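Local coordinates for protein putative NADPH:quinone reductase (Bacillus thuringiensis, PDB 3GMS) that probably reduces quinones with NADPH as a member of the medium-chain dehydrogenase/reductase superfamily, with a GroES-like domain beside a Rossmann-type nucleotide-binding domain, at residues L30-I44 / T98-V110. Residues are numbered along the deposited sequence; the frame is centred on the assembly and turned at random.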
loop_
_atom_site.group_PDB
_atom_site.type_symbol
_atom_site.label_atom_id
_atom_site.label_comp_id
_atom_site.label_asym_id
_atom_site.label_seq_id
_atom_site.Cartn_x
_atom_site.Cartn_y
_atom_site.Cartn_z
ATOM N N LEU A 30 -27.245 4.873 11.248
ATOM C CA LEU A 30 -26.595 3.844 10.429
ATOM C C LEU A 30 -27.559 3.214 9.426
ATOM O O LEU A 30 -28.722 2.996 9.749
ATOM C CB LEU A 30 -26.031 2.743 11.326
ATOM C CG LEU A 30 -25.035 3.128 12.418
ATOM C CD1 LEU A 30 -24.472 1.873 13.055
ATOM C CD2 LEU A 30 -23.908 3.971 11.857
ATOM N N LYS A 31 -27.070 2.915 8.219
ATOM C CA LYS A 31 -27.867 2.222 7.205
ATOM C C LYS A 31 -27.844 0.729 7.489
ATOM O O LYS A 31 -27.016 0.258 8.273
ATOM C CB LYS A 31 -27.354 2.530 5.783
ATOM C CG LYS A 31 -27.413 4.006 5.387
ATOM C CD LYS A 31 -26.371 4.290 4.285
ATOM C CE LYS A 31 -25.668 5.645 4.493
ATOM N NZ LYS A 31 -26.241 6.720 3.640
ATOM N N ASP A 32 -28.748 -0.016 6.845
ATOM C CA ASP A 32 -28.951 -1.434 7.167
ATOM C C ASP A 32 -27.723 -2.349 7.200
ATOM O O ASP A 32 -27.657 -3.239 8.057
ATOM C CB ASP A 32 -30.012 -2.066 6.247
ATOM C CG ASP A 32 -31.393 -1.460 6.430
ATOM O OD1 ASP A 32 -31.746 -1.130 7.587
ATOM O OD2 ASP A 32 -32.121 -1.342 5.407
ATOM N N ASN A 33 -26.782 -2.178 6.265
ATOM C CA ASN A 33 -25.625 -3.087 6.209
ATOM C C ASN A 33 -24.309 -2.428 6.669
ATOM O O ASN A 33 -23.231 -2.962 6.402
ATOM C CB ASN A 33 -25.452 -3.724 4.809
ATOM C CG ASN A 33 -24.738 -5.112 4.853
ATOM O OD1 ASN A 33 -24.984 -5.941 5.752
ATOM N ND2 ASN A 33 -23.849 -5.361 3.876
ATOM N N GLU A 34 -24.411 -1.314 7.392
ATOM C CA GLU A 34 -23.220 -0.532 7.800
ATOM C C GLU A 34 -22.639 -0.949 9.148
ATOM O O GLU A 34 -23.355 -1.415 10.043
ATOM C CB GLU A 34 -23.538 0.955 7.892
ATOM C CG GLU A 34 -23.762 1.669 6.583
ATOM C CD GLU A 34 -23.806 3.187 6.746
ATOM O OE1 GLU A 34 -24.499 3.710 7.661
ATOM O OE2 GLU A 34 -23.140 3.855 5.939
ATOM N N VAL A 35 -21.325 -0.757 9.285
ATOM C CA VAL A 35 -20.630 -1.027 10.542
ATOM C C VAL A 35 -19.994 0.317 10.937
ATOM O O VAL A 35 -19.479 1.005 10.072
ATOM C CB VAL A 35 -19.589 -2.169 10.354
ATOM C CG1 VAL A 35 -18.747 -2.369 11.611
ATOM C CG2 VAL A 35 -20.341 -3.482 9.989
ATOM N N PHE A 36 -20.070 0.678 12.220
ATOM C CA PHE A 36 -19.660 1.994 12.701
ATOM C C PHE A 36 -18.471 1.772 13.657
ATOM O O PHE A 36 -18.624 1.103 14.692
ATOM C CB PHE A 36 -20.873 2.634 13.417
ATOM C CG PHE A 36 -20.599 3.983 14.026
ATOM C CD1 PHE A 36 -20.531 5.105 13.233
ATOM C CD2 PHE A 36 -20.447 4.126 15.414
ATOM C CE1 PHE A 36 -20.294 6.342 13.792
ATOM C CE2 PHE A 36 -20.208 5.351 15.979
ATOM C CZ PHE A 36 -20.137 6.470 15.171
ATOM N N VAL A 37 -17.288 2.313 13.322
ATOM C CA VAL A 37 -16.076 1.881 13.983
ATOM C C VAL A 37 -15.338 3.090 14.566
ATOM O O VAL A 37 -15.072 4.079 13.845
ATOM C CB VAL A 37 -15.173 1.157 12.929
ATOM C CG1 VAL A 37 -13.825 0.783 13.549
ATOM C CG2 VAL A 37 -15.889 -0.118 12.391
ATOM N N ARG A 38 -15.043 3.047 15.866
ATOM C CA ARG A 38 -14.228 4.110 16.488
ATOM C C ARG A 38 -12.751 3.785 16.198
ATOM O O ARG A 38 -12.244 2.779 16.682
ATOM C CB ARG A 38 -14.479 4.184 18.015
ATOM C CG ARG A 38 -13.517 5.165 18.764
ATOM C CD ARG A 38 -13.765 5.207 20.306
ATOM N NE ARG A 38 -13.903 3.858 20.871
ATOM C CZ ARG A 38 -12.911 3.109 21.347
ATOM N NH1 ARG A 38 -11.660 3.557 21.340
ATOM N NH2 ARG A 38 -13.179 1.897 21.829
ATOM N N MET A 39 -12.073 4.636 15.419
ATOM C CA MET A 39 -10.662 4.391 14.999
ATOM C C MET A 39 -9.649 4.524 16.142
ATOM O O MET A 39 -9.787 5.375 17.028
ATOM C CB MET A 39 -10.290 5.349 13.867
ATOM C CG MET A 39 -11.120 5.143 12.544
ATOM S SD MET A 39 -11.210 3.433 11.945
ATOM C CE MET A 39 -9.482 3.312 11.331
ATOM N N LEU A 40 -8.617 3.674 16.091
ATOM C CA LEU A 40 -7.541 3.701 17.059
ATOM C C LEU A 40 -6.340 4.277 16.369
ATOM O O LEU A 40 -5.780 5.270 16.839
ATOM C CB LEU A 40 -7.223 2.290 17.546
ATOM C CG LEU A 40 -8.382 1.619 18.291
ATOM C CD1 LEU A 40 -8.133 0.124 18.451
ATOM C CD2 LEU A 40 -8.524 2.242 19.683
ATOM N N VAL A 41 -5.993 3.706 15.205
ATOM C CA VAL A 41 -4.677 4.016 14.588
ATOM C C VAL A 41 -4.829 3.964 13.067
ATOM O O VAL A 41 -5.402 3.023 12.525
ATOM C CB VAL A 41 -3.589 3.010 15.003
ATOM C CG1 VAL A 41 -2.245 3.250 14.242
ATOM C CG2 VAL A 41 -3.377 2.982 16.521
ATOM N N ARG A 42 -4.311 4.973 12.371
ATOM C CA ARG A 42 -4.157 4.837 10.884
ATOM C C ARG A 42 -2.733 5.242 10.510
ATOM O O ARG A 42 -2.215 6.197 11.100
ATOM C CB ARG A 42 -5.093 5.767 10.065
ATOM C CG ARG A 42 -6.452 6.046 10.686
ATOM C CD ARG A 42 -6.355 7.248 11.611
ATOM N NE ARG A 42 -7.612 7.660 12.262
ATOM C CZ ARG A 42 -7.718 8.033 13.538
ATOM N NH1 ARG A 42 -6.689 7.991 14.383
ATOM N NH2 ARG A 42 -8.912 8.417 14.005
ATOM N N PRO A 43 -2.144 4.593 9.486
ATOM C CA PRO A 43 -0.858 5.053 8.981
ATOM C C PRO A 43 -1.106 6.272 8.093
ATOM O O PRO A 43 -2.221 6.481 7.592
ATOM C CB PRO A 43 -0.393 3.860 8.134
ATOM C CG PRO A 43 -1.697 3.402 7.437
ATOM C CD PRO A 43 -2.730 3.543 8.622
ATOM N N ILE A 44 -0.067 7.080 7.907
ATOM C CA ILE A 44 -0.052 8.050 6.833
ATOM C C ILE A 44 0.762 7.439 5.701
ATOM O O ILE A 44 1.996 7.414 5.729
ATOM C CB ILE A 44 0.529 9.402 7.283
ATOM C CG1 ILE A 44 -0.411 9.989 8.368
ATOM C CG2 ILE A 44 0.656 10.357 6.043
ATOM C CD1 ILE A 44 0.103 11.287 9.048
ATOM N N THR A 98 -10.455 7.211 6.402
ATOM C CA THR A 98 -10.159 6.727 7.747
ATOM C C THR A 98 -9.587 7.749 8.676
ATOM O O THR A 98 -9.449 7.480 9.877
ATOM C CB THR A 98 -9.238 5.508 7.737
ATOM O OG1 THR A 98 -7.971 5.879 7.168
ATOM C CG2 THR A 98 -9.853 4.288 6.953
ATOM N N TRP A 99 -9.182 8.915 8.162
ATOM C CA TRP A 99 -8.596 9.880 9.066
ATOM C C TRP A 99 -9.673 10.678 9.774
ATOM O O TRP A 99 -9.804 11.900 9.574
ATOM C CB TRP A 99 -7.684 10.823 8.319
ATOM C CG TRP A 99 -6.462 10.141 7.735
ATOM C CD1 TRP A 99 -6.169 8.803 7.702
ATOM C CD2 TRP A 99 -5.393 10.815 7.054
ATOM N NE1 TRP A 99 -4.918 8.608 7.054
ATOM C CE2 TRP A 99 -4.450 9.837 6.657
ATOM C CE3 TRP A 99 -5.137 12.164 6.767
ATOM C CZ2 TRP A 99 -3.275 10.167 5.956
ATOM C CZ3 TRP A 99 -3.972 12.490 6.071
ATOM C CH2 TRP A 99 -3.064 11.497 5.684
ATOM N N GLN A 100 -10.450 9.965 10.563
ATOM C CA GLN A 100 -11.518 10.579 11.339
ATOM C C GLN A 100 -11.800 9.709 12.542
ATOM O O GLN A 100 -11.337 8.573 12.630
ATOM C CB GLN A 100 -12.794 10.781 10.480
ATOM C CG GLN A 100 -13.421 9.525 9.983
ATOM C CD GLN A 100 -14.721 9.797 9.198
ATOM O OE1 GLN A 100 -15.528 10.663 9.586
ATOM N NE2 GLN A 100 -14.914 9.070 8.087
ATOM N N GLU A 101 -12.598 10.245 13.457
ATOM C CA GLU A 101 -12.813 9.627 14.737
ATOM C C GLU A 101 -13.615 8.347 14.551
ATOM O O GLU A 101 -13.312 7.323 15.178
ATOM C CB GLU A 101 -13.564 10.602 15.651
ATOM C CG GLU A 101 -13.808 10.098 17.068
ATOM C CD GLU A 101 -14.346 11.186 17.995
ATOM O OE1 GLU A 101 -14.506 12.373 17.566
ATOM O OE2 GLU A 101 -14.553 10.839 19.179
ATOM N N TYR A 102 -14.650 8.423 13.717
ATOM C CA TYR A 102 -15.517 7.297 13.453
ATOM C C TYR A 102 -15.631 7.026 11.965
ATOM O O TYR A 102 -15.908 7.940 11.180
ATOM C CB TYR A 102 -16.938 7.591 13.949
ATOM C CG TYR A 102 -17.046 7.914 15.426
ATOM C CD1 TYR A 102 -17.018 6.897 16.376
ATOM C CD2 TYR A 102 -17.194 9.227 15.851
ATOM C CE1 TYR A 102 -17.146 7.175 17.745
ATOM C CE2 TYR A 102 -17.325 9.533 17.218
ATOM C CZ TYR A 102 -17.301 8.498 18.149
ATOM O OH TYR A 102 -17.447 8.730 19.490
ATOM N N VAL A 103 -15.542 5.752 11.582
ATOM C CA VAL A 103 -15.570 5.355 10.164
ATOM C C VAL A 103 -16.673 4.323 9.949
ATOM O O VAL A 103 -16.775 3.368 10.717
ATOM C CB VAL A 103 -14.213 4.723 9.749
ATOM C CG1 VAL A 103 -14.297 4.074 8.335
ATOM C CG2 VAL A 103 -13.135 5.807 9.810
ATOM N N LYS A 104 -17.483 4.521 8.916
ATOM C CA LYS A 104 -18.455 3.505 8.483
ATOM C C LYS A 104 -18.067 2.875 7.182
ATOM O O LYS A 104 -17.503 3.549 6.305
ATOM C CB LYS A 104 -19.834 4.140 8.283
ATOM C CG LYS A 104 -20.351 4.860 9.514
ATOM C CD LYS A 104 -21.860 5.107 9.402
ATOM C CE LYS A 104 -22.219 6.073 8.307
ATOM N NZ LYS A 104 -21.329 7.254 8.361
ATOM N N THR A 105 -18.406 1.591 7.032
ATOM C CA THR A 105 -18.247 0.911 5.778
ATOM C C THR A 105 -19.263 -0.242 5.767
ATOM O O THR A 105 -19.856 -0.559 6.816
ATOM C CB THR A 105 -16.808 0.314 5.579
ATOM O OG1 THR A 105 -16.697 -0.213 4.248
ATOM C CG2 THR A 105 -16.542 -0.832 6.588
ATOM N N SER A 106 -19.439 -0.858 4.613
ATOM C CA SER A 106 -20.304 -2.033 4.496
ATOM C C SER A 106 -19.747 -3.211 5.321
ATOM O O SER A 106 -18.514 -3.459 5.347
ATOM C CB SER A 106 -20.447 -2.430 3.020
ATOM O OG SER A 106 -20.908 -3.771 2.891
ATOM N N ALA A 107 -20.644 -3.956 5.978
ATOM C CA ALA A 107 -20.237 -5.214 6.633
ATOM C C ALA A 107 -19.370 -6.129 5.772
ATOM O O ALA A 107 -18.504 -6.828 6.300
ATOM C CB ALA A 107 -21.450 -5.992 7.121
ATOM N N ASP A 108 -19.620 -6.155 4.465
ATOM C CA ASP A 108 -18.843 -6.993 3.529
ATOM C C ASP A 108 -17.342 -6.795 3.599
ATOM O O ASP A 108 -16.570 -7.700 3.310
ATOM C CB ASP A 108 -19.293 -6.744 2.070
ATOM C CG ASP A 108 -20.678 -7.287 1.793
ATOM O OD1 ASP A 108 -21.322 -7.778 2.753
ATOM O OD2 ASP A 108 -21.110 -7.212 0.624
ATOM N N PHE A 109 -16.930 -5.599 3.971
ATOM C CA PHE A 109 -15.521 -5.232 3.823
ATOM C C PHE A 109 -14.854 -4.969 5.160
ATOM O O PHE A 109 -13.759 -4.407 5.216
ATOM C CB PHE A 109 -15.402 -3.986 2.938
ATOM C CG PHE A 109 -16.118 -4.132 1.627
ATOM C CD1 PHE A 109 -15.925 -5.279 0.844
ATOM C CD2 PHE A 109 -17.005 -3.145 1.195
ATOM C CE1 PHE A 109 -16.613 -5.447 -0.383
ATOM C CE2 PHE A 109 -17.695 -3.315 -0.025
ATOM C CZ PHE A 109 -17.484 -4.465 -0.798
ATOM N N VAL A 110 -15.539 -5.326 6.243
ATOM C CA VAL A 110 -14.955 -5.262 7.570
ATOM C C VAL A 110 -14.018 -6.464 7.793
ATOM O O VAL A 110 -14.433 -7.620 7.705
ATOM C CB VAL A 110 -16.083 -5.199 8.644
ATOM C CG1 VAL A 110 -15.504 -5.358 9.997
ATOM C CG2 VAL A 110 -16.849 -3.861 8.550
HETATM O O HOH W 1 -11.419 7.640 17.072
HETATM O O HOH W 2 -4.472 5.550 5.884
#
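Strands 34-43 and 102-106 run antiparallel in the GroES-like domain, where Val35 and Val37 form the hydrogen-bonded pairs with Thr105 and Val103. The run extends from Ala107 N on Asn33 O (2.8 Å) to Met39 N on Glu101 O (3.0 Å). On one face Phe36 and Tyr102 lie nearly parallel, 17° apart but displaced, with little face-to-face overlap. Phe36 CG stands anti to its backbone N (chi1 178°), which carries CZ to 3.4 Å from Tyr102 CD1. Lys104, long and bent at chi3 and chi4, lays its methylenes against the Phe36 edge and the Glu34 carboxylate while NZ reaches Glu96 in a salt bridge. The opposite face carries Val35, Val37, Val103 and Thr105, branched residues suited to a buried strand; Val35 meets Val110 tip to tip. Met39 CG presses on Val103 CG2 (3.5 Å). Past the last bridge to strand 102-106, Arg42 takes over. Bent at chi2 (88°), it sets NE 3.0 Å from Thr98 O and NH2 2.8 Å from Gln100 O, both oxygens in the guanidinium plane, though NH2 sits above the Gln100 carbonyl plane. Buried arginine, with in-plane N-H groups, thus grips two carbonyls of the inverse gamma turn centred on Trp99, and NH1 bonds to Leu329 O and Ser331 OG further fix its rotation.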